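PDB 4WY8: esterase from Rhizomucor miehei CAU432, which hydrolyses carboxylic ester bonds, acting as a carboxylesterase of the alpha/beta hydrolase fold. Local coordinates for residues 121-124 against 125-128; 218-221 against 222-226. All coordinates share one frame; numbering follows the deposited sequence.

Interaction 1 (121-124 with 125-128) is a turn in the loop between strand 114-118 and helix 130-143. Interaction 2 (218-221 with 222-226) covers the final turns of helix 215-225. Both are local contacts, with centres about 10 Å apart, and the two elements touch: the backbone N of Phe128 probably bonds to the backbone O of Tyr225, and Arg127 NH1 to the O of His224. Interaction 1 is a surface contact. It depends on a cis proline, a serine hydroxyl and charged side chains, with Glu125 paired to Arg31. Interaction 2 is partly buried. Regular helix bonds carry it, with aromatic and apolar side chains packed one turn apart and one carboxylate, Asp223, salt-bridged to Arg232.

Interaction 1: residues 121-124 against 125-128; sequences SLSP and EVRF
Ser123 and Val126 form the tight part of this turn. The hydroxyl OG of Ser123 donates to the backbone O of Val126 at 2.6 Å, approaching tilted 33° out of the carbonyl plane. A chi1 of -69° sets OG anti to its own carbonyl carbon and beside its backbone N. The CA of Ser123 also makes a CA-H...O contact of 3.2 Å with the O of Val126. Val126 N donates to Leu122 O over 3.3 Å, which closes a five-residue turn. The peptide bond before Pro124 is cis and reverses the chain here. Val126 CG2 packs on the CB of Ser121 at 3.6 Å, and the OG of Ser121 bonds to Glu134.

The other side faces solvent: Glu125 and Arg127 are exposed and meet Pro124 by packing alone. Glu125 bends at chi2 (85°) and lies alongside Pro124, with OE1 3.4 Å from the proline CD. Its OE2 forms a salt bridge with Arg31. Arg127 folds back at chi2 and lays one guanidinium face over Pro124, with NH1 3.4 Å from CB. The same NH1 bonds to the backbone O of His224.

The proline is thus flanked by an acid and a base. The buried Ser123 hydroxyl spends its proton inside the turn, on Val126 O. This is consistent with a cis-proline turn held by two internal hydrogen bonds and joined to helices 27-39 and 215-225 through Glu125 and Arg127.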
ATOM      1  N   SER A 121     -21.782 -15.614 -15.200  1.00 17.02           N
ATOM      2  CA  SER A 121     -21.738 -16.303 -16.487  1.00 15.58           C
ATOM      3  C   SER A 121     -20.558 -15.824 -17.313  1.00 14.88           C
ATOM      4  O   SER A 121     -20.356 -14.610 -17.507  1.00 11.65           O
ATOM      5  CB  SER A 121     -23.046 -16.107 -17.255  1.00 13.71           C
ATOM      6  OG  SER A 121     -24.162 -16.554 -16.485  1.00 20.88           O
ATOM      7  N   LEU A 122     -19.785 -16.782 -17.811  1.00 13.27           N
ATOM      8  CA  LEU A 122     -18.578 -16.457 -18.565  1.00 13.22           C
ATOM      9  C   LEU A 122     -18.861 -16.273 -20.052  1.00 13.89           C
ATOM     10  O   LEU A 122     -19.848 -16.793 -20.586  1.00 15.72           O
ATOM     11  CB  LEU A 122     -17.517 -17.545 -18.354  1.00 11.35           C
ATOM     12  CG  LEU A 122     -17.066 -17.649 -16.892  1.00 13.37           C
ATOM     13  CD1 LEU A 122     -16.111 -18.815 -16.673  1.00 16.74           C
ATOM     14  CD2 LEU A 122     -16.447 -16.325 -16.422  1.00 10.53           C
ATOM     15  N   SER A 123     -17.997 -15.505 -20.710  1.00 14.17           N
ATOM     16  CA  SER A 123     -18.067 -15.296 -22.159  1.00 17.00           C
ATOM     17  C   SER A 123     -17.195 -16.342 -22.866  1.00 13.88           C
ATOM     18  O   SER A 123     -16.304 -16.911 -22.239  1.00 14.79           O
ATOM     19  CB  SER A 123     -17.623 -13.874 -22.516  1.00 11.07           C
ATOM     20  OG  SER A 123     -18.571 -12.931 -22.052  1.00 14.74           O
ATOM     21  N   PRO A 124     -17.445 -16.618 -24.159  1.00 15.84           N
ATOM     22  CA  PRO A 124     -18.420 -16.015 -25.071  1.00 16.38           C
ATOM     23  C   PRO A 124     -19.813 -16.628 -24.987  1.00 18.17           C
ATOM     24  O   PRO A 124     -20.651 -16.224 -25.782  1.00 19.22           O
ATOM     25  CB  PRO A 124     -17.827 -16.312 -26.455  1.00 16.38           C
ATOM     26  CG  PRO A 124     -17.213 -17.659 -26.270  1.00 16.88           C
ATOM     27  CD  PRO A 124     -16.648 -17.654 -24.845  1.00 15.99           C
ATOM     28  N   GLU A 125     -20.051 -17.604 -24.112  1.00 16.21           N
ATOM     29  CA  GLU A 125     -21.391 -18.189 -24.034  1.00 18.49           C
ATOM     30  C   GLU A 125     -22.430 -17.113 -23.713  1.00 22.03           C
ATOM     31  O   GLU A 125     -23.581 -17.221 -24.121  1.00 21.64           O
ATOM     32  CB  GLU A 125     -21.455 -19.309 -23.004  1.00 19.29           C
ATOM     33  CG  GLU A 125     -20.708 -20.570 -23.404  1.00 16.12           C
ATOM     34  CD  GLU A 125     -19.228 -20.493 -23.056  1.00 20.74           C
ATOM     35  OE1 GLU A 125     -18.732 -19.377 -22.749  1.00 20.71           O
ATOM     36  OE2 GLU A 125     -18.562 -21.555 -23.067  1.00 26.90           O
ATOM     37  N   VAL A 126     -22.042 -16.109 -22.926  1.00 21.03           N
ATOM     38  CA  VAL A 126     -22.847 -14.901 -22.842  1.00 15.97           C
ATOM     39  C   VAL A 126     -21.937 -13.744 -23.228  1.00 17.09           C
ATOM     40  O   VAL A 126     -20.722 -13.889 -23.209  1.00 19.22           O
ATOM     41  CB  VAL A 126     -23.469 -14.706 -21.434  1.00 18.44           C
ATOM     42  CG1 VAL A 126     -24.301 -15.947 -21.044  1.00 10.97           C
ATOM     43  CG2 VAL A 126     -22.393 -14.422 -20.383  1.00 12.19           C
ATOM     44  N   ARG A 127     -22.508 -12.600 -23.575  1.00 12.85           N
ATOM     45  CA  ARG A 127     -21.712 -11.431 -23.883  1.00 15.27           C
ATOM     46  C   ARG A 127     -21.998 -10.390 -22.803  1.00 18.32           C
ATOM     47  O   ARG A 127     -22.896 -10.563 -21.975  1.00 20.50           O
ATOM     48  CB  ARG A 127     -22.056 -10.846 -25.271  1.00 15.84           C
ATOM     49  CG  ARG A 127     -22.115 -11.851 -26.413  1.00 19.77           C
ATOM     50  CD  ARG A 127     -20.719 -12.321 -26.830  1.00 20.35           C
ATOM     51  NE  ARG A 127     -20.780 -13.207 -27.996  1.00 21.56           N
ATOM     52  CZ  ARG A 127     -19.721 -13.744 -28.590  1.00 19.61           C
ATOM     53  NH1 ARG A 127     -18.501 -13.486 -28.142  1.00 12.89           N
ATOM     54  NH2 ARG A 127     -19.889 -14.545 -29.638  1.00 22.85           N
ATOM     55  N   PHE A 128     -21.209  -9.335 -22.800  1.00 15.15           N
ATOM     56  CA  PHE A 128     -21.578  -8.106 -22.117  1.00 20.57           C
ATOM     57  C   PHE A 128     -23.015  -7.764 -22.532  1.00 23.45           C
ATOM     58  O   PHE A 128     -23.363  -7.937 -23.712  1.00 19.53           O
ATOM     59  CB  PHE A 128     -20.571  -7.005 -22.496  1.00 19.26           C
ATOM     60  CG  PHE A 128     -20.958  -5.629 -22.066  1.00 19.49           C
ATOM     61  CD1 PHE A 128     -20.769  -5.226 -20.753  1.00 20.65           C
ATOM     62  CD2 PHE A 128     -21.455  -4.716 -22.992  1.00 20.30           C
ATOM     63  CE1 PHE A 128     -21.122  -3.955 -20.352  1.00 15.14           C
ATOM     64  CE2 PHE A 128     -21.799  -3.437 -22.606  1.00 18.17           C
ATOM     65  CZ  PHE A 128     -21.630  -3.056 -21.285  1.00 19.69           C
TER

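Interaction 2: residues 218-221 against 222-226; sequences MVWF and FDHYI
Met218 meets Phe222 one helical turn on. Its O accepts from Phe222 N at 2.9 Å, with an almost straight N-H...O angle of 176°, and lies at the edge of the Phe222 ring. The methionine chain bends at chi2 and chi3, bringing CE to 3.8 Å from Phe222 CE2. This side chain lies near, without touching, what is probably the catalytic Ser-His-Asp triad. Val219 lies alongside Asp223, with CG1 3.5 Å from OD2. The OD1 of that carboxylate forms a salt bridge with Arg232.

Trp220 and His224 make an edge-to-face (T-shaped) pair. The CD2-NE2 edge of His224 points at the indole face, with CD2 over its centre and NE2 3.4 Å from Trp220 CE2. The imidazole and indole five-membered-ring centroids are 4.6 Å apart, the planes at 85°. Trp220 gets there with CG anti to the backbone N (chi1 -173°). Phe221 O accepts from Tyr225 N at 2.9 Å, just before Ile226 leaves the helical path.

Trp92 packs against the buried side of the helix, stacked on Tyr225 and edge-to-face with Phe222. The pattern is i to i+4 pairing in the last turns of an alpha-helix, here in the chain connecting strands 188-191 and 253-258 of an alpha/beta hydrolase fold.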
ATOM      1  N   MET A 218      -5.405  -9.909 -23.894  1.00 15.82           N
ATOM      2  CA  MET A 218      -6.416  -8.885 -23.627  1.00 14.18           C
ATOM      3  C   MET A 218      -7.357  -8.745 -24.835  1.00 15.81           C
ATOM      4  O   MET A 218      -8.578  -8.667 -24.669  1.00 12.68           O
ATOM      5  CB  MET A 218      -5.758  -7.539 -23.283  1.00 11.36           C
ATOM      6  CG  MET A 218      -5.285  -7.427 -21.819  1.00 14.61           C
ATOM      7  SD  MET A 218      -6.579  -7.836 -20.605  1.00 13.89           S
ATOM      8  CE  MET A 218      -7.854  -6.643 -21.055  1.00 15.63           C
ATOM      9  N   VAL A 219      -6.791  -8.779 -26.043  1.00 13.76           N
ATOM     10  CA  VAL A 219      -7.576  -8.692 -27.265  1.00 12.12           C
ATOM     11  C   VAL A 219      -8.532  -9.859 -27.387  1.00 14.48           C
ATOM     12  O   VAL A 219      -9.718  -9.684 -27.689  1.00 15.18           O
ATOM     13  CB  VAL A 219      -6.653  -8.632 -28.512  1.00 19.92           C
ATOM     14  CG1 VAL A 219      -7.454  -8.819 -29.809  1.00 13.43           C
ATOM     15  CG2 VAL A 219      -5.894  -7.309 -28.519  1.00 12.61           C
ATOM     16  N   TRP A 220      -8.021 -11.052 -27.122  1.00 11.77           N
ATOM     17  CA  TRP A 220      -8.854 -12.240 -27.126  1.00 12.07           C
ATOM     18  C   TRP A 220     -10.043 -12.153 -26.124  1.00 16.18           C
ATOM     19  O   TRP A 220     -11.218 -12.460 -26.449  1.00 17.93           O
ATOM     20  CB  TRP A 220      -7.950 -13.426 -26.830  1.00 13.97           C
ATOM     21  CG  TRP A 220      -8.550 -14.775 -26.940  1.00 16.82           C
ATOM     22  CD1 TRP A 220      -8.855 -15.453 -28.092  1.00 17.56           C
ATOM     23  CD2 TRP A 220      -8.850 -15.663 -25.857  1.00 17.28           C
ATOM     24  NE1 TRP A 220      -9.349 -16.697 -27.782  1.00 16.65           N
ATOM     25  CE2 TRP A 220      -9.355 -16.851 -26.420  1.00 18.11           C
ATOM     26  CE3 TRP A 220      -8.744 -15.564 -24.463  1.00 18.85           C
ATOM     27  CZ2 TRP A 220      -9.773 -17.931 -25.637  1.00 17.78           C
ATOM     28  CZ3 TRP A 220      -9.146 -16.635 -23.685  1.00 19.74           C
ATOM     29  CH2 TRP A 220      -9.658 -17.809 -24.275  1.00 21.17           C
ATOM     30  N   PHE A 221      -9.730 -11.722 -24.910  1.00 11.88           N
ATOM     31  CA  PHE A 221     -10.741 -11.512 -23.879  1.00 13.83           C
ATOM     32  C   PHE A 221     -11.827 -10.529 -24.330  1.00 13.68           C
ATOM     33  O   PHE A 221     -13.019 -10.831 -24.297  1.00 12.90           O
ATOM     34  CB  PHE A 221     -10.087 -10.970 -22.620  1.00 12.80           C
ATOM     35  CG  PHE A 221      -9.290 -11.983 -21.851  1.00 12.64           C
ATOM     36  CD1 PHE A 221      -9.688 -13.310 -21.798  1.00 10.27           C
ATOM     37  CD2 PHE A 221      -8.176 -11.579 -21.119  1.00 11.30           C
ATOM     38  CE1 PHE A 221      -8.962 -14.224 -21.052  1.00 15.18           C
ATOM     39  CE2 PHE A 221      -7.450 -12.473 -20.367  1.00  9.93           C
ATOM     40  CZ  PHE A 221      -7.838 -13.794 -20.320  1.00 13.76           C
ATOM     41  N   PHE A 222     -11.404  -9.349 -24.759  1.00 12.54           N
ATOM     42  CA  PHE A 222     -12.352  -8.338 -25.227  1.00 16.25           C
ATOM     43  C   PHE A 222     -13.211  -8.836 -26.413  1.00 19.72           C
ATOM     44  O   PHE A 222     -14.427  -8.560 -26.481  1.00 15.25           O
ATOM     45  CB  PHE A 222     -11.589  -7.078 -25.635  1.00 13.19           C
ATOM     46  CG  PHE A 222     -11.626  -5.960 -24.601  1.00 18.22           C
ATOM     47  CD1 PHE A 222     -12.740  -5.125 -24.486  1.00 19.05           C
ATOM     48  CD2 PHE A 222     -10.531  -5.725 -23.775  1.00 18.18           C
ATOM     49  CE1 PHE A 222     -12.770  -4.075 -23.543  1.00 21.55           C
ATOM     50  CE2 PHE A 222     -10.545  -4.683 -22.829  1.00 18.46           C
ATOM     51  CZ  PHE A 222     -11.673  -3.857 -22.713  1.00 15.08           C
ATOM     52  N   ASP A 223     -12.596  -9.597 -27.324  1.00 16.07           N
ATOM     53  CA  ASP A 223     -13.318 -10.082 -28.500  1.00 18.57           C
ATOM     54  C   ASP A 223     -14.384 -11.095 -28.093  1.00 16.54           C
ATOM     55  O   ASP A 223     -15.460 -11.135 -28.685  1.00 16.06           O
ATOM     56  CB  ASP A 223     -12.362 -10.691 -29.536  1.00 20.84           C
ATOM     57  CG  ASP A 223     -11.660  -9.636 -30.366  1.00 21.39           C
ATOM     58  OD1 ASP A 223     -12.171  -8.497 -30.428  1.00 28.41           O
ATOM     59  OD2 ASP A 223     -10.595  -9.942 -30.949  1.00 23.59           O
ATOM     60  N   HIS A 224     -14.099 -11.924 -27.094  1.00 15.19           N
ATOM     61  CA  HIS A 224     -15.170 -12.798 -26.590  1.00 16.13           C
ATOM     62  C   HIS A 224     -16.262 -12.056 -25.789  1.00 16.12           C
ATOM     63  O   HIS A 224     -17.437 -12.430 -25.848  1.00 13.41           O
ATOM     64  CB  HIS A 224     -14.606 -13.922 -25.715  1.00 15.79           C
ATOM     65  CG  HIS A 224     -13.957 -15.036 -26.483  1.00 22.75           C
ATOM     66  ND1 HIS A 224     -14.619 -15.762 -27.453  1.00 22.58           N
ATOM     67  CD2 HIS A 224     -12.722 -15.581 -26.388  1.00 20.58           C
ATOM     68  CE1 HIS A 224     -13.815 -16.692 -27.935  1.00 19.61           C
ATOM     69  NE2 HIS A 224     -12.654 -16.599 -27.311  1.00 23.91           N
ATOM     70  N   TYR A 225     -15.870 -11.044 -25.012  1.00 13.24           N
ATOM     71  CA  TYR A 225     -16.801 -10.338 -24.102  1.00 17.18           C
ATOM     72  C   TYR A 225     -17.709  -9.336 -24.832  1.00 14.92           C
ATOM     73  O   TYR A 225     -18.923  -9.276 -24.590  1.00 12.88           O
ATOM     74  CB  TYR A 225     -15.986  -9.615 -23.014  1.00 14.54           C
ATOM     75  CG  TYR A 225     -16.731  -8.931 -21.870  1.00 14.26           C
ATOM     76  CD1 TYR A 225     -16.456  -7.602 -21.537  1.00 12.21           C
ATOM     77  CD2 TYR A 225     -17.642  -9.619 -21.095  1.00 12.90           C
ATOM     78  CE1 TYR A 225     -17.092  -6.975 -20.491  1.00 13.13           C
ATOM     79  CE2 TYR A 225     -18.286  -9.005 -20.030  1.00 13.10           C
ATOM     80  CZ  TYR A 225     -18.001  -7.684 -19.737  1.00 14.86           C
ATOM     81  OH  TYR A 225     -18.637  -7.061 -18.682  1.00 18.41           O
ATOM     82  N   ILE A 226     -17.090  -8.536 -25.701  1.00 14.14           N
ATOM     83  CA  ILE A 226     -17.762  -7.484 -26.456  1.00 12.29           C
ATOM     84  C   ILE A 226     -17.331  -7.551 -27.911  1.00 15.26           C
ATOM     85  O   ILE A 226     -16.439  -6.797 -28.326  1.00 19.58           O
ATOM     86  CB  ILE A 226     -17.419  -6.085 -25.887  1.00 14.89           C
ATOM     87  CG1 ILE A 226     -17.610  -6.066 -24.373  1.00 12.66           C
ATOM     88  CG2 ILE A 226     -18.310  -5.011 -26.485  1.00 15.70           C
ATOM     89  CD1 ILE A 226     -17.173  -4.772 -23.738  1.00 18.57           C
TER